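Local coordinates for protein Aln2 (Streptomyces sp. CM020, PDB 6P7L) that is an NTF2-like, SnoaL-family protein that probably takes part in making the polyketide antibiotic alnumycin, in a role not yet defined, at residues A[119-124]-A[138-143]; A[68-73]-A[156-161]; A[50-55]-A[98-103]. One frame throughout, in Å; residues are numbered along the deposited sequence.

Contact 1. Residues A[119-124]-A[138-143]; sequences SYYATV and TCFVRD
Val141 fills a hollow under the ring of Tyr120. Val141 CB sits over one ring face, 3.8 Å from the Tyr120 ring centroid. The branches spread from there: Val141 CG1 reaches the phenol end, 3.4 Å from Tyr120 OH, and Val141 CG2 turns to the small knob of Ala122, 4.0 Å from Ala122 CB. Tyr120 CG lies between the backbone N and the carbonyl carbon (chi1 50°), and the ring crosses Val141 obliquely. Tyr120 OH donates to Asp143 OD2 at 2.8 Å, from above the carboxylate plane. Tyr44 OH shares that oxygen. This is an antiparallel beta hairpin of the curved NTF2-like sheet, with Tyr120–Val141 and Ala122–Cys139 as hydrogen-bonded pairs. On the other face the bumps are Tyr121 and Phe140, a non-hydrogen-bonded pair. Their rings meet rim to rim, Tyr121 CE1 lying 3.6 Å from Phe140 CD2, with the planes 59° apart. Phe140 CZ also reaches back to Ser119 CB, 3.7 Å away. His49 of a second subunit packs against both rings. At the far end Thr138 CG2 comes within 4.1 Å of Thr123 CB.

Contact 2. Residues A[68-73]-A[156-161]; sequences EFRLAG and SRVIER
Phe69 and Arg157 lie side by side and point the same way. The aliphatic stem of Arg157 packs over one face of the ring. Its CG is 4.2 Å from the Phe69 ring centroid and makes a CH-pi contact, offset toward the rim. Arg157 CD comes closer to the rim, 3.7 Å from Phe69 CE2. The chain then bends at chi3 (-65°), and the guanidinium plane ends 76° from the ring plane. Farther along, Ile159 CD1 touches Phe69 CE1 at 3.6 Å. This is the tight face of the contact. The charged end of Arg157 is satisfied elsewhere: NE forms a salt bridge with Asp143 and NH2 bonds to Gln47. NH1 holds a glycerol, probably from the crystallisation liquor.

The other face is looser. Arg70 CB and Val158 CG2 meet at 4.1 Å. The rest of Arg70 is exposed and poorly ordered, and its link to Glu68 is a long salt bridge of 3.9 Å between Arg70 NH2 and Glu68 OE2. Past Arg70 the chain leaves the strand. Ala72 CB still rests on Arg161 CB, but a water now joins the backbones, donating to Ala72 O and accepting from Arg161 N.

Between the faces the backbones run parallel, 2° apart. Arg157 N bonds to Glu68 O, Arg70 N to Arg157 O and Ile159 N to Arg70 O. The Arg70 N bond is straight, 2.8 Å to Arg157 O. Strand 67-70 thus adds to one side of strand 151-161, while strand 133-148 flanks the other. Such a parallel pair within an otherwise antiparallel sheet, next to the long helix 34-52, belongs to the alpha+beta fold of NTF2-like proteins.

Contact 3. Residues A[50-55]-A[98-103]; sequences RMDGDD and QPRHWF
In Asp52 and His101 both CG atoms lie beside their backbone N (chi1 -68° and -81°), and the carboxylate and imidazole meet from there. The two groups end nearly coplanar, their planes 21° apart. His101 ND1 donates to Asp52 OD1 over 2.7 Å. The oxygen uses its syn lone pair and lies at the ring edge. The other oxygen, Asp52 OD2, takes the backbone N of His101 at 2.9 Å, from the syn side but out of the carboxylate plane. One carboxylate therefore holds both the ring and the backbone of the same residue, which fixes the turn of the imidazole.

Met51 CE lies over one face of the His101 ring, 3.5 Å from His101 CE1, in a CH-pi contact. The backbone end of Asp52 is held as well. Gln98 NE2 donates to Asp52 O at 2.9 Å, from above the carbonyl plane, and also to Pro99 O. Gln98 NE2 also sits above the centre of the Arg100 guanidinium.

Here helix 34-52 stops. Asp54, with positive phi, is the C-prime residue of a Schellman motif: Asp55 N bonds to Arg50 O and Asp54 N to Met51 O. The contact ties this helix end to the start of strand 98-110, outermost in this chain's sheet. A third subunit closes in. Its Tyr121 hydroxyl bonds to Asp52 OD2, and its Asp162 forms a salt bridge with Arg100.

The His-carboxylate bond leaves His101 NE2 pointing away from Asp52, and it binds a glycerol, probably from the crystallisation liquor. Such a molecule may mark a pocket. The chemistry is consistent with an imidazole held in a set orientation to face a small polar ligand, though no catalytic role is established.

How the contacts relate
From the N terminus, helix 34-52 comes first and supplies one side of contact 3. Strand 67-70 follows and opens contact 2. Strand 98-110 then returns to the helix end and closes contact 3 across 42 residues. Contacts 2 and 3 thus cross along the chain. Contact 1 comes next as a hairpin, closed across 13 residues and nested inside the 82-residue loop of contact 2, which strand 151-161 completes. All three reach one sheet. The hairpin lies between strands 151-161 and 98-110: Thr123 O meets Trp102 N of contact 3, and Arg142 O meets Val158 N of contact 2. Contacts 2 and 3 do not touch; their centres are about 17 Å apart.

Contact 1. Residues A[119-124]-A[138-143]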
# COMPACT_ATOMS: atom_id res chain seq x y z
N SER A 119 0.75 5.91 -12.74
CA SER A 119 -0.07 6.87 -12.00
C SER A 119 -0.39 6.20 -10.68
O SER A 119 -0.63 4.99 -10.62
CB SER A 119 -1.35 7.28 -12.75
OG SER A 119 -2.37 6.28 -12.66
N TYR A 120 -0.36 6.99 -9.62
CA TYR A 120 -0.59 6.39 -8.31
C TYR A 120 -0.97 7.46 -7.30
O TYR A 120 -0.81 8.66 -7.53
CB TYR A 120 0.63 5.64 -7.81
CG TYR A 120 1.94 6.39 -7.86
CD1 TYR A 120 2.69 6.44 -9.03
CD2 TYR A 120 2.46 7.00 -6.72
CE1 TYR A 120 3.93 7.07 -9.07
CE2 TYR A 120 3.69 7.63 -6.72
CZ TYR A 120 4.42 7.67 -7.92
OH TYR A 120 5.65 8.30 -7.95
N TYR A 121 -1.49 6.98 -6.17
CA TYR A 121 -1.72 7.81 -5.01
C TYR A 121 -0.47 7.83 -4.14
O TYR A 121 0.21 6.81 -3.99
CB TYR A 121 -2.86 7.25 -4.16
CG TYR A 121 -4.23 7.13 -4.84
CD1 TYR A 121 -4.48 7.71 -6.07
CD2 TYR A 121 -5.26 6.44 -4.23
CE1 TYR A 121 -5.74 7.63 -6.66
CE2 TYR A 121 -6.50 6.34 -4.81
CZ TYR A 121 -6.74 6.96 -6.02
OH TYR A 121 -8.00 6.90 -6.57
N ALA A 122 -0.20 8.96 -3.50
CA ALA A 122 0.90 9.07 -2.56
C ALA A 122 0.53 9.96 -1.38
O ALA A 122 -0.22 10.92 -1.51
CB ALA A 122 2.18 9.60 -3.22
N THR A 123 1.10 9.61 -0.23
CA THR A 123 1.08 10.49 0.92
C THR A 123 2.38 10.29 1.68
O THR A 123 3.18 9.41 1.37
CB THR A 123 -0.14 10.26 1.80
OG1 THR A 123 -0.16 11.26 2.84
CG2 THR A 123 -0.11 8.90 2.40
N VAL A 124 2.60 11.18 2.64
CA VAL A 124 3.77 11.13 3.52
C VAL A 124 3.26 11.16 4.95
O VAL A 124 2.47 12.05 5.31
CB VAL A 124 4.74 12.28 3.24
CG1 VAL A 124 5.89 12.24 4.20
CG2 VAL A 124 5.23 12.18 1.82
N THR A 138 -2.90 14.15 0.53
CA THR A 138 -2.63 13.13 -0.47
C THR A 138 -2.36 13.79 -1.82
O THR A 138 -2.72 14.94 -2.08
CB THR A 138 -3.78 12.15 -0.53
OG1 THR A 138 -4.99 12.85 -0.75
CG2 THR A 138 -3.92 11.40 0.76
N CYS A 139 -1.63 13.06 -2.66
CA CYS A 139 -1.24 13.48 -3.99
C CYS A 139 -1.62 12.42 -5.01
O CYS A 139 -1.63 11.21 -4.72
CB CYS A 139 0.30 13.69 -4.10
SG CYS A 139 0.93 15.05 -3.11
N PHE A 140 -1.87 12.87 -6.22
CA PHE A 140 -1.96 12.00 -7.37
C PHE A 140 -0.74 12.25 -8.23
O PHE A 140 -0.51 13.39 -8.67
CB PHE A 140 -3.21 12.25 -8.17
CG PHE A 140 -3.49 11.20 -9.20
CD1 PHE A 140 -2.95 11.28 -10.47
CD2 PHE A 140 -4.27 10.11 -8.88
CE1 PHE A 140 -3.22 10.31 -11.43
CE2 PHE A 140 -4.54 9.11 -9.86
CZ PHE A 140 -4.01 9.23 -11.11
N VAL A 141 0.02 11.19 -8.48
CA VAL A 141 1.34 11.29 -9.09
C VAL A 141 1.32 10.58 -10.44
O VAL A 141 0.75 9.49 -10.57
CB VAL A 141 2.44 10.70 -8.19
CG1 VAL A 141 3.78 11.00 -8.81
CG2 VAL A 141 2.36 11.30 -6.83
N ARG A 142 1.94 11.21 -11.44
CA ARG A 142 2.15 10.60 -12.74
C ARG A 142 3.65 10.64 -13.04
O ARG A 142 4.27 11.71 -13.05
CB ARG A 142 1.36 11.30 -13.85
CG ARG A 142 -0.13 11.09 -13.76
CD ARG A 142 -0.82 11.40 -15.05
NE ARG A 142 -2.18 10.85 -15.05
CZ ARG A 142 -3.23 11.41 -14.48
NH1 ARG A 142 -3.10 12.57 -13.84
NH2 ARG A 142 -4.40 10.82 -14.54
N ASP A 143 4.22 9.46 -13.33
CA ASP A 143 5.63 9.34 -13.66
C ASP A 143 5.82 8.77 -15.06
O ASP A 143 4.98 8.01 -15.56
CB ASP A 143 6.37 8.36 -12.71
CG ASP A 143 6.64 8.92 -11.34
OD1 ASP A 143 6.63 10.16 -11.16
OD2 ASP A 143 6.84 8.05 -10.43

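Contact 2. Residues A[68-73]-A[156-161]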
# COMPACT_ATOMS: atom_id res chain seq x y z
N GLU A 68 12.43 15.90 -15.77
CA GLU A 68 11.57 17.01 -15.36
C GLU A 68 10.78 16.59 -14.13
O GLU A 68 10.13 15.54 -14.14
CB GLU A 68 10.61 17.40 -16.48
CG GLU A 68 11.05 18.59 -17.31
CD GLU A 68 10.27 18.72 -18.60
OE1 GLU A 68 10.89 18.96 -19.65
OE2 GLU A 68 9.02 18.57 -18.56
N PHE A 69 10.86 17.40 -13.08
CA PHE A 69 10.16 17.16 -11.83
C PHE A 69 9.23 18.33 -11.60
O PHE A 69 9.70 19.42 -11.24
CB PHE A 69 11.15 17.00 -10.67
CG PHE A 69 10.57 16.38 -9.44
CD1 PHE A 69 9.53 16.99 -8.77
CD2 PHE A 69 11.08 15.20 -8.93
CE1 PHE A 69 8.99 16.42 -7.63
CE2 PHE A 69 10.54 14.64 -7.79
CZ PHE A 69 9.50 15.24 -7.15
N ARG A 70 7.93 18.10 -11.73
CA ARG A 70 6.93 19.16 -11.65
C ARG A 70 6.24 19.08 -10.30
O ARG A 70 5.44 18.16 -10.05
CB ARG A 70 5.93 19.08 -12.80
CG ARG A 70 5.12 20.33 -12.94
CD ARG A 70 4.47 20.27 -14.17
NE ARG A 70 5.35 20.26 -15.36
CZ ARG A 70 5.64 21.33 -16.12
NH1 ARG A 70 5.16 22.53 -15.83
NH2 ARG A 70 6.43 21.19 -17.18
N LEU A 71 6.46 20.12 -9.51
CA LEU A 71 6.01 20.26 -8.15
C LEU A 71 4.53 20.61 -8.15
O LEU A 71 3.98 21.13 -9.14
CB LEU A 71 6.81 21.37 -7.45
CG LEU A 71 8.31 21.15 -7.19
CD1 LEU A 71 8.99 22.44 -6.70
CD2 LEU A 71 8.51 20.06 -6.17
N ALA A 72 3.92 20.39 -6.99
CA ALA A 72 2.49 20.63 -6.87
C ALA A 72 2.11 22.05 -7.30
O ALA A 72 1.06 22.27 -7.92
CB ALA A 72 2.04 20.34 -5.44
N GLY A 73 2.95 23.02 -6.98
CA GLY A 73 2.62 24.40 -7.25
C GLY A 73 2.91 24.92 -8.63
O GLY A 73 2.56 26.06 -8.95
N SER A 156 10.31 11.64 -15.77
CA SER A 156 9.34 12.70 -15.53
C SER A 156 8.61 12.34 -14.25
O SER A 156 8.35 11.16 -14.01
CB SER A 156 8.29 12.78 -16.71
OG SER A 156 7.14 13.53 -16.38
N ARG A 157 8.31 13.33 -13.41
CA ARG A 157 7.43 13.13 -12.27
C ARG A 157 6.55 14.37 -12.19
O ARG A 157 7.07 15.50 -12.19
CB ARG A 157 8.22 12.94 -10.97
CG ARG A 157 7.34 12.88 -9.73
CD ARG A 157 7.97 12.16 -8.55
NE ARG A 157 8.15 10.77 -8.89
CZ ARG A 157 9.02 9.94 -8.32
NH1 ARG A 157 9.78 10.34 -7.30
NH2 ARG A 157 9.11 8.69 -8.79
N VAL A 158 5.23 14.19 -12.12
CA VAL A 158 4.28 15.30 -11.98
C VAL A 158 3.40 15.02 -10.78
O VAL A 158 2.71 13.99 -10.74
CB VAL A 158 3.42 15.48 -13.24
CG1 VAL A 158 2.39 16.61 -13.06
CG2 VAL A 158 4.30 15.74 -14.48
N ILE A 159 3.40 15.91 -9.80
CA ILE A 159 2.65 15.73 -8.55
C ILE A 159 1.48 16.70 -8.55
O ILE A 159 1.67 17.91 -8.73
CB ILE A 159 3.56 15.99 -7.34
CG1 ILE A 159 4.67 14.93 -7.30
CG2 ILE A 159 2.75 15.99 -6.06
CD1 ILE A 159 5.80 15.28 -6.39
N GLU A 160 0.26 16.19 -8.38
CA GLU A 160 -0.93 17.02 -8.20
C GLU A 160 -1.36 16.84 -6.75
O GLU A 160 -1.67 15.72 -6.33
CB GLU A 160 -2.05 16.63 -9.16
CG GLU A 160 -1.73 16.99 -10.61
CD GLU A 160 -2.87 16.70 -11.56
OE1 GLU A 160 -4.01 16.51 -11.09
OE2 GLU A 160 -2.62 16.68 -12.79
N ARG A 161 -1.33 17.92 -5.96
CA ARG A 161 -1.66 17.81 -4.55
C ARG A 161 -3.16 18.00 -4.35
O ARG A 161 -3.74 18.97 -4.86
CB ARG A 161 -0.88 18.82 -3.71
CG ARG A 161 -0.38 18.15 -2.44
CD ARG A 161 0.65 18.96 -1.75
NE ARG A 161 0.00 20.02 -1.00
CZ ARG A 161 0.63 21.09 -0.53
NH1 ARG A 161 1.93 21.23 -0.72
NH2 ARG A 161 -0.05 21.99 0.15
O HOH W 1 -1.04 20.44 -7.34

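Contact 3. Residues A[50-55]-A[98-103]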
# COMPACT_ATOMS: atom_id res chain seq x y z
N ARG A 50 15.64 5.70 -0.24
CA ARG A 50 16.75 6.64 -0.28
C ARG A 50 16.28 8.03 0.11
O ARG A 50 16.93 8.71 0.92
CB ARG A 50 17.38 6.67 -1.68
CG ARG A 50 18.03 5.38 -2.14
CD ARG A 50 18.65 5.54 -3.51
NE ARG A 50 19.17 4.29 -4.06
CZ ARG A 50 19.87 4.19 -5.19
NH1 ARG A 50 20.18 5.28 -5.88
NH2 ARG A 50 20.27 3.01 -5.63
N MET A 51 15.16 8.47 -0.45
CA MET A 51 14.71 9.82 -0.15
C MET A 51 14.35 9.96 1.32
O MET A 51 14.77 10.92 1.99
CB MET A 51 13.51 10.21 -0.98
CG MET A 51 13.41 11.74 -0.88
SD MET A 51 12.45 12.45 -2.15
CE MET A 51 10.92 11.61 -1.81
N ASP A 52 13.57 9.01 1.85
CA ASP A 52 13.15 9.09 3.25
C ASP A 52 14.32 8.91 4.21
O ASP A 52 14.24 9.34 5.37
CB ASP A 52 12.08 8.04 3.54
CG ASP A 52 10.77 8.33 2.82
OD1 ASP A 52 10.44 9.51 2.61
OD2 ASP A 52 10.05 7.36 2.49
N GLY A 53 15.39 8.25 3.76
CA GLY A 53 16.56 8.06 4.56
C GLY A 53 17.60 9.14 4.44
O GLY A 53 18.72 8.99 4.96
N ASP A 54 17.24 10.26 3.83
CA ASP A 54 18.10 11.42 3.64
C ASP A 54 19.26 11.15 2.70
O ASP A 54 20.27 11.88 2.71
CB ASP A 54 18.63 11.92 4.99
CG ASP A 54 17.55 12.57 5.84
OD1 ASP A 54 16.52 12.98 5.27
OD2 ASP A 54 17.72 12.65 7.07
N ASP A 55 19.16 10.12 1.87
CA ASP A 55 20.14 9.90 0.80
C ASP A 55 19.66 10.63 -0.46
O ASP A 55 19.18 10.05 -1.45
CB ASP A 55 20.33 8.40 0.58
CG ASP A 55 21.34 8.09 -0.53
OD1 ASP A 55 22.04 9.00 -1.01
OD2 ASP A 55 21.40 6.91 -0.92
N GLN A 98 10.72 11.91 11.09
CA GLN A 98 11.00 10.88 10.09
C GLN A 98 9.87 10.77 9.09
O GLN A 98 8.79 10.27 9.45
CB GLN A 98 11.22 9.53 10.77
CG GLN A 98 11.49 8.37 9.77
CD GLN A 98 12.75 8.58 8.93
OE1 GLN A 98 13.87 8.65 9.46
NE2 GLN A 98 12.58 8.67 7.61
N PRO A 99 10.08 11.13 7.83
CA PRO A 99 9.04 10.93 6.83
C PRO A 99 9.03 9.51 6.32
O PRO A 99 10.07 8.86 6.22
CB PRO A 99 9.46 11.88 5.70
CG PRO A 99 10.97 11.85 5.81
CD PRO A 99 11.27 11.79 7.28
N ARG A 100 7.85 9.06 5.90
CA ARG A 100 7.73 7.83 5.13
C ARG A 100 6.73 8.08 4.01
O ARG A 100 5.62 8.57 4.26
CB ARG A 100 7.29 6.62 5.98
CG ARG A 100 8.26 6.25 7.08
CD ARG A 100 9.50 5.58 6.53
NE ARG A 100 10.49 5.32 7.58
CZ ARG A 100 11.80 5.16 7.34
NH1 ARG A 100 12.23 5.25 6.10
NH2 ARG A 100 12.65 4.91 8.34
N HIS A 101 7.15 7.80 2.77
CA HIS A 101 6.30 7.94 1.60
C HIS A 101 5.55 6.63 1.41
O HIS A 101 6.15 5.56 1.52
CB HIS A 101 7.10 8.27 0.33
CG HIS A 101 7.47 9.71 0.21
ND1 HIS A 101 8.41 10.31 1.02
CD2 HIS A 101 6.99 10.69 -0.59
CE1 HIS A 101 8.52 11.58 0.70
NE2 HIS A 101 7.67 11.84 -0.27
N TRP A 102 4.25 6.74 1.15
CA TRP A 102 3.36 5.61 0.91
C TRP A 102 2.72 5.80 -0.46
O TRP A 102 2.08 6.83 -0.71
CB TRP A 102 2.26 5.58 2.00
CG TRP A 102 2.77 5.45 3.36
CD1 TRP A 102 3.26 6.46 4.14
CD2 TRP A 102 2.88 4.26 4.13
NE1 TRP A 102 3.64 5.97 5.37
CE2 TRP A 102 3.44 4.62 5.38
CE3 TRP A 102 2.57 2.91 3.90
CZ2 TRP A 102 3.69 3.69 6.38
CZ3 TRP A 102 2.84 2.00 4.89
CH2 TRP A 102 3.39 2.39 6.11
N PHE A 103 2.89 4.82 -1.34
CA PHE A 103 2.28 4.82 -2.66
C PHE A 103 1.24 3.71 -2.69
O PHE A 103 1.43 2.66 -2.05
CB PHE A 103 3.27 4.52 -3.78
CG PHE A 103 4.36 5.52 -3.96
CD1 PHE A 103 4.41 6.72 -3.25
CD2 PHE A 103 5.33 5.27 -4.91
CE1 PHE A 103 5.44 7.60 -3.46
CE2 PHE A 103 6.35 6.14 -5.13
CZ PHE A 103 6.41 7.31 -4.40